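PDB 6I50: Sfrice_029225 from Spodoptera frugiperda, which is probably a secreted cytokine of the tumour necrosis factor family, an arthropod Eiger TNF expected to bind TNF receptors and found here as a trimer. Local coordinates for residues 27-40 with 136-149. Residues are numbered along the deposited sequence; the frame is centred on the assembly and turned at random.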
loop_
_atom_site.group_PDB
_atom_site.type_symbol
_atom_site.label_atom_id
_atom_site.label_comp_id
_atom_site.label_asym_id
_atom_site.label_seq_id
_atom_site.Cartn_x
_atom_site.Cartn_y
_atom_site.Cartn_z
ATOM N N GLY A 27 9.061 -10.910 -19.240
ATOM C CA GLY A 27 9.014 -11.521 -17.919
ATOM C C GLY A 27 7.675 -12.151 -17.558
ATOM O O GLY A 27 7.344 -12.310 -16.378
ATOM N N LEU A 28 6.910 -12.526 -18.581
ATOM C CA LEU A 28 5.567 -13.059 -18.384
ATOM C C LEU A 28 5.627 -14.512 -17.924
ATOM O O LEU A 28 6.276 -15.347 -18.562
ATOM C CB LEU A 28 4.765 -12.942 -19.683
ATOM C CG LEU A 28 3.261 -13.218 -19.645
ATOM C CD1 LEU A 28 2.541 -12.159 -18.830
ATOM C CD2 LEU A 28 2.696 -13.286 -21.059
ATOM N N VAL A 29 4.933 -14.814 -16.829
ATOM C CA VAL A 29 4.913 -16.148 -16.240
ATOM C C VAL A 29 3.467 -16.584 -16.054
ATOM O O VAL A 29 2.649 -15.830 -15.513
ATOM C CB VAL A 29 5.658 -16.183 -14.890
ATOM C CG1 VAL A 29 5.513 -17.548 -14.230
ATOM C CG2 VAL A 29 7.130 -15.839 -15.087
ATOM N N ARG A 30 3.154 -17.801 -16.496
ATOM C CA ARG A 30 1.866 -18.425 -16.218
ATOM C C ARG A 30 1.963 -19.180 -14.900
ATOM O O ARG A 30 2.879 -19.985 -14.706
ATOM C CB ARG A 30 1.453 -19.386 -17.339
ATOM C CG ARG A 30 -0.051 -19.645 -17.417
ATOM C CD ARG A 30 -0.366 -20.955 -18.139
ATOM N NE ARG A 30 -0.948 -20.737 -19.464
ATOM C CZ ARG A 30 -2.252 -20.622 -19.707
ATOM N NH1 ARG A 30 -2.686 -20.427 -20.946
ATOM N NH2 ARG A 30 -3.124 -20.702 -18.715
ATOM N N VAL A 31 1.026 -18.914 -13.997
ATOM C CA VAL A 31 0.981 -19.558 -12.690
ATOM C C VAL A 31 -0.202 -20.512 -12.687
ATOM O O VAL A 31 -1.352 -20.086 -12.856
ATOM C CB VAL A 31 0.870 -18.529 -11.553
ATOM C CG1 VAL A 31 0.696 -19.236 -10.213
ATOM C CG2 VAL A 31 2.098 -17.631 -11.535
ATOM N N SER A 32 0.076 -21.801 -12.496
ATOM C CA SER A 32 -0.971 -22.807 -12.538
ATOM C C SER A 32 -1.861 -22.717 -11.301
ATOM O O SER A 32 -1.485 -22.156 -10.268
ATOM C CB SER A 32 -0.364 -24.202 -12.644
ATOM O OG SER A 32 0.470 -24.296 -13.786
ATOM N N HIS A 33 -3.061 -23.281 -11.425
ATOM C CA HIS A 33 -4.005 -23.310 -10.314
ATOM C C HIS A 33 -3.363 -23.929 -9.081
ATOM O O HIS A 33 -2.786 -25.021 -9.144
ATOM C CB HIS A 33 -5.257 -24.097 -10.709
ATOM C CG HIS A 33 -6.320 -24.112 -9.653
ATOM N ND1 HIS A 33 -6.720 -25.266 -9.012
ATOM C CD2 HIS A 33 -7.062 -23.111 -9.121
ATOM C CE1 HIS A 33 -7.663 -24.976 -8.134
ATOM N NE2 HIS A 33 -7.891 -23.675 -8.181
ATOM N N ASP A 34 -3.454 -23.207 -7.964
ATOM C CA ASP A 34 -2.976 -23.612 -6.645
ATOM C C ASP A 34 -1.456 -23.690 -6.546
ATOM O O ASP A 34 -0.936 -24.146 -5.518
ATOM C CB ASP A 34 -3.581 -24.947 -6.201
ATOM C CG ASP A 34 -3.668 -25.060 -4.696
ATOM O OD1 ASP A 34 -4.249 -24.145 -4.073
ATOM O OD2 ASP A 34 -3.152 -26.050 -4.140
ATOM N N ALA A 35 -0.728 -23.252 -7.570
ATOM C CA ALA A 35 0.716 -23.187 -7.375
ATOM C C ALA A 35 1.109 -21.820 -6.823
ATOM O O ALA A 35 0.523 -20.803 -7.206
ATOM C CB ALA A 35 1.455 -23.437 -8.685
ATOM N N PRO A 36 2.084 -21.755 -5.923
ATOM C CA PRO A 36 2.550 -20.453 -5.446
ATOM C C PRO A 36 3.416 -19.759 -6.483
ATOM O O PRO A 36 4.101 -20.399 -7.284
ATOM C CB PRO A 36 3.365 -20.807 -4.198
ATOM C CG PRO A 36 3.875 -22.181 -4.469
ATOM C CD PRO A 36 2.821 -22.874 -5.308
ATOM N N HIS A 37 3.364 -18.429 -6.467
ATOM C CA HIS A 37 4.340 -17.649 -7.215
ATOM C C HIS A 37 5.736 -18.003 -6.716
ATOM O O HIS A 37 5.988 -18.010 -5.507
ATOM C CB HIS A 37 4.061 -16.152 -7.045
ATOM C CG HIS A 37 2.796 -15.694 -7.707
ATOM N ND1 HIS A 37 2.778 -15.143 -8.971
ATOM C CD2 HIS A 37 1.507 -15.710 -7.287
ATOM C CE1 HIS A 37 1.535 -14.836 -9.300
ATOM N NE2 HIS A 37 0.743 -15.171 -8.296
ATOM N N ASP A 38 6.641 -18.343 -7.642
ATOM C CA ASP A 38 7.939 -18.841 -7.198
ATOM C C ASP A 38 9.108 -18.244 -7.975
ATOM O O ASP A 38 10.225 -18.768 -7.891
ATOM C CB ASP A 38 7.992 -20.374 -7.271
ATOM C CG ASP A 38 7.768 -20.912 -8.675
ATOM O OD1 ASP A 38 7.616 -20.111 -9.623
ATOM O OD2 ASP A 38 7.745 -22.151 -8.828
ATOM N N VAL A 39 8.886 -17.165 -8.722
ATOM C CA VAL A 39 9.965 -16.525 -9.466
ATOM C C VAL A 39 10.445 -15.309 -8.678
ATOM O O VAL A 39 10.643 -14.227 -9.239
ATOM C CB VAL A 39 9.502 -16.149 -10.887
ATOM C CG1 VAL A 39 10.689 -15.859 -11.793
ATOM C CG2 VAL A 39 8.659 -17.273 -11.475
ATOM N N TRP A 40 10.617 -15.478 -7.369
ATOM C CA TRP A 40 11.106 -14.429 -6.485
ATOM C C TRP A 40 12.622 -14.497 -6.363
ATOM O O TRP A 40 13.238 -15.549 -6.539
ATOM C CB TRP A 40 10.512 -14.555 -5.077
ATOM C CG TRP A 40 9.025 -14.514 -4.961
ATOM C CD1 TRP A 40 8.231 -15.422 -4.319
ATOM C CD2 TRP A 40 8.148 -13.496 -5.459
ATOM N NE1 TRP A 40 6.913 -15.037 -4.396
ATOM C CE2 TRP A 40 6.836 -13.857 -5.087
ATOM C CE3 TRP A 40 8.343 -12.317 -6.182
ATOM C CZ2 TRP A 40 5.727 -13.084 -5.420
ATOM C CZ3 TRP A 40 7.240 -11.554 -6.513
ATOM C CH2 TRP A 40 5.952 -11.940 -6.136
ATOM N N ALA A 136 3.336 -17.804 1.252
ATOM C CA ALA A 136 3.298 -17.943 -0.197
ATOM C C ALA A 136 2.155 -17.108 -0.748
ATOM O O ALA A 136 1.136 -16.914 -0.082
ATOM C CB ALA A 136 3.110 -19.403 -0.626
ATOM N N VAL A 137 2.331 -16.620 -1.970
ATOM C CA VAL A 137 1.278 -15.912 -2.691
ATOM C C VAL A 137 0.736 -16.850 -3.758
ATOM O O VAL A 137 1.499 -17.363 -4.586
ATOM C CB VAL A 137 1.795 -14.611 -3.325
ATOM C CG1 VAL A 137 0.630 -13.805 -3.882
ATOM C CG2 VAL A 137 2.570 -13.784 -2.314
ATOM N N ARG A 138 -0.576 -17.072 -3.750
ATOM C CA ARG A 138 -1.239 -17.853 -4.785
ATOM C C ARG A 138 -2.319 -17.008 -5.439
ATOM O O ARG A 138 -2.918 -16.143 -4.800
ATOM C CB ARG A 138 -1.877 -19.133 -4.221
ATOM C CG ARG A 138 -0.880 -20.210 -3.836
ATOM C CD ARG A 138 -1.578 -21.497 -3.405
ATOM N NE ARG A 138 -0.594 -22.537 -3.121
ATOM C CZ ARG A 138 0.081 -22.634 -1.976
ATOM N NH1 ARG A 138 -0.147 -21.771 -0.998
ATOM N NH2 ARG A 138 0.975 -23.599 -1.802
ATOM N N ASN A 139 -2.570 -17.260 -6.718
ATOM C CA ASN A 139 -3.758 -16.690 -7.330
ATOM C C ASN A 139 -4.982 -17.458 -6.840
ATOM O O ASN A 139 -4.895 -18.635 -6.474
ATOM C CB ASN A 139 -3.646 -16.734 -8.856
ATOM C CG ASN A 139 -2.447 -15.958 -9.367
ATOM O OD1 ASN A 139 -2.056 -14.939 -8.787
ATOM N ND2 ASN A 139 -1.842 -16.445 -10.447
ATOM N N THR A 140 -6.124 -16.771 -6.785
ATOM C CA THR A 140 -7.330 -17.426 -6.292
ATOM C C THR A 140 -7.957 -18.353 -7.319
ATOM O O THR A 140 -8.654 -19.297 -6.937
ATOM C CB THR A 140 -8.367 -16.390 -5.860
ATOM O OG1 THR A 140 -8.901 -15.750 -7.026
ATOM C CG2 THR A 140 -7.733 -15.354 -4.957
ATOM N N ALA A 141 -7.737 -18.106 -8.607
ATOM C CA ALA A 141 -8.293 -18.930 -9.667
ATOM C C ALA A 141 -7.176 -19.387 -10.590
ATOM O O ALA A 141 -6.099 -18.784 -10.655
ATOM C CB ALA A 141 -9.365 -18.183 -10.467
ATOM N N GLY A 142 -7.454 -20.460 -11.319
ATOM C CA GLY A 142 -6.411 -21.118 -12.074
ATOM C C GLY A 142 -5.919 -20.295 -13.247
ATOM O O GLY A 142 -6.668 -19.561 -13.893
ATOM N N ASP A 143 -4.618 -20.420 -13.503
ATOM C CA ASP A 143 -3.997 -19.961 -14.734
ATOM C C ASP A 143 -4.216 -18.479 -14.993
ATOM O O ASP A 143 -5.059 -18.087 -15.806
ATOM C CB ASP A 143 -4.501 -20.800 -15.900
ATOM C CG ASP A 143 -3.950 -22.208 -15.867
ATOM O OD1 ASP A 143 -3.867 -22.789 -14.760
ATOM O OD2 ASP A 143 -3.585 -22.731 -16.940
ATOM N N ARG A 144 -3.449 -17.656 -14.295
ATOM C CA ARG A 144 -3.330 -16.241 -14.584
ATOM C C ARG A 144 -1.880 -15.962 -14.945
ATOM O O ARG A 144 -0.964 -16.649 -14.474
ATOM C CB ARG A 144 -3.760 -15.379 -13.388
ATOM C CG ARG A 144 -5.196 -15.609 -12.943
ATOM C CD ARG A 144 -6.180 -15.132 -13.984
ATOM N NE ARG A 144 -7.530 -14.966 -13.439
ATOM C CZ ARG A 144 -8.480 -15.895 -13.476
ATOM N NH1 ARG A 144 -9.678 -15.641 -12.964
ATOM N NH2 ARG A 144 -8.242 -17.079 -14.030
ATOM N N HIS A 145 -1.677 -14.971 -15.804
ATOM C CA HIS A 145 -0.344 -14.554 -16.208
ATOM C C HIS A 145 0.035 -13.265 -15.494
ATOM O O HIS A 145 -0.767 -12.330 -15.410
ATOM C CB HIS A 145 -0.267 -14.345 -17.719
ATOM C CG HIS A 145 -0.561 -15.578 -18.512
ATOM N ND1 HIS A 145 -1.837 -16.077 -18.666
ATOM C CD2 HIS A 145 0.255 -16.414 -19.195
ATOM C CE1 HIS A 145 -1.795 -17.164 -19.415
ATOM N NE2 HIS A 145 -0.537 -17.390 -19.748
ATOM N N SER A 146 1.263 -13.222 -14.989
ATOM C CA SER A 146 1.786 -12.048 -14.308
ATOM C C SER A 146 3.178 -11.730 -14.836
ATOM O O SER A 146 3.881 -12.601 -15.357
ATOM C CB SER A 146 1.827 -12.245 -12.785
ATOM O OG SER A 146 2.411 -13.490 -12.448
ATOM N N LEU A 147 3.572 -10.463 -14.702
ATOM C CA LEU A 147 4.899 -10.010 -15.112
ATOM C C LEU A 147 5.823 -10.048 -13.902
ATOM O O LEU A 147 5.646 -9.278 -12.948
ATOM C CB LEU A 147 4.839 -8.608 -15.712
ATOM C CG LEU A 147 4.151 -8.483 -17.067
ATOM C CD1 LEU A 147 4.121 -7.028 -17.512
ATOM C CD2 LEU A 147 4.868 -9.342 -18.097
ATOM N N MET A 148 6.810 -10.937 -13.939
ATOM C CA MET A 148 7.723 -11.107 -12.812
ATOM C C MET A 148 9.014 -10.337 -13.088
ATOM O O MET A 148 10.077 -10.889 -13.378
ATOM C CB MET A 148 7.979 -12.588 -12.551
ATOM C CG MET A 148 6.702 -13.404 -12.397
ATOM S SD MET A 148 5.564 -12.618 -11.242
ATOM C CE MET A 148 6.614 -12.545 -9.825
ATOM N N GLN A 149 8.883 -9.020 -12.999
ATOM C CA GLN A 149 9.977 -8.075 -13.139
ATOM C C GLN A 149 10.099 -7.299 -11.835
ATOM O O GLN A 149 9.095 -7.105 -11.140
ATOM C CB GLN A 149 9.738 -7.120 -14.320
ATOM C CG GLN A 149 9.594 -7.840 -15.667
ATOM C CD GLN A 149 9.117 -6.929 -16.789
ATOM O OE1 GLN A 149 8.324 -6.015 -16.574
ATOM N NE2 GLN A 149 9.604 -7.180 -17.996
HETATM O O HOH W 1 -5.213 -19.349 -18.715
HETATM O O HOH W 2 -2.689 -19.064 -10.978
HETATM O O HOH W 3 -1.784 -19.747 -7.964
HETATM O O HOH W 4 1.009 -25.834 -3.815
HETATM O O HOH W 5 -5.159 -20.983 -7.880
HETATM O O HOH W 6 5.045 -17.094 -3.258
#
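Arg30 lies across His145 in a non-hydrogen-bonded antiparallel pair: its CG sits over one face of the imidazole, 3.6 Å from the ring centroid (CH-pi). A bend at chi3 (-108°) lays one face of the guanidinium against His145 CE1, and NH2 goes on to Asp143 OD2 (2.7 Å) in a salt bridge, the guanidinium and carboxylate planes 64° apart. Leu28 CD1 packs on Leu147 CD2 along the same face of the sheet. On the other face, Met148, folded back at chi2 and chi3, sets CG against Val29 CG2 (3.7 Å) and CE against Trp40 CZ3 (3.5 Å). Strand 28-31 pairs antiparallel with 144-147 through backbone bonds of Val29 with Ser146 and of Val31 N with Arg144 O, in one sheet of the TNF jelly-roll sandwich; Asp143 and Arg144 both face Val31 in a G1 bulge. A type II turn, Ser32 to Ala35, reverses the chain toward strand 136-139 of the second sheet. There His37 N bonds to Val137 O (2.9 Å), and the buried His37 ring points NE2 at Asn139 OD1 (2.9 Å), which lies in the ring plane although NE2 stands above the amide plane. Tyr78 OH also bonds to this oxygen, while ND2 donates to a water. Arg138 NE reaches Asp34 O (2.9 Å), Pro36 CB lies over one face of its guanidinium, and His90 takes NH1. Asp34 OD2 forms a salt bridge with Arg99.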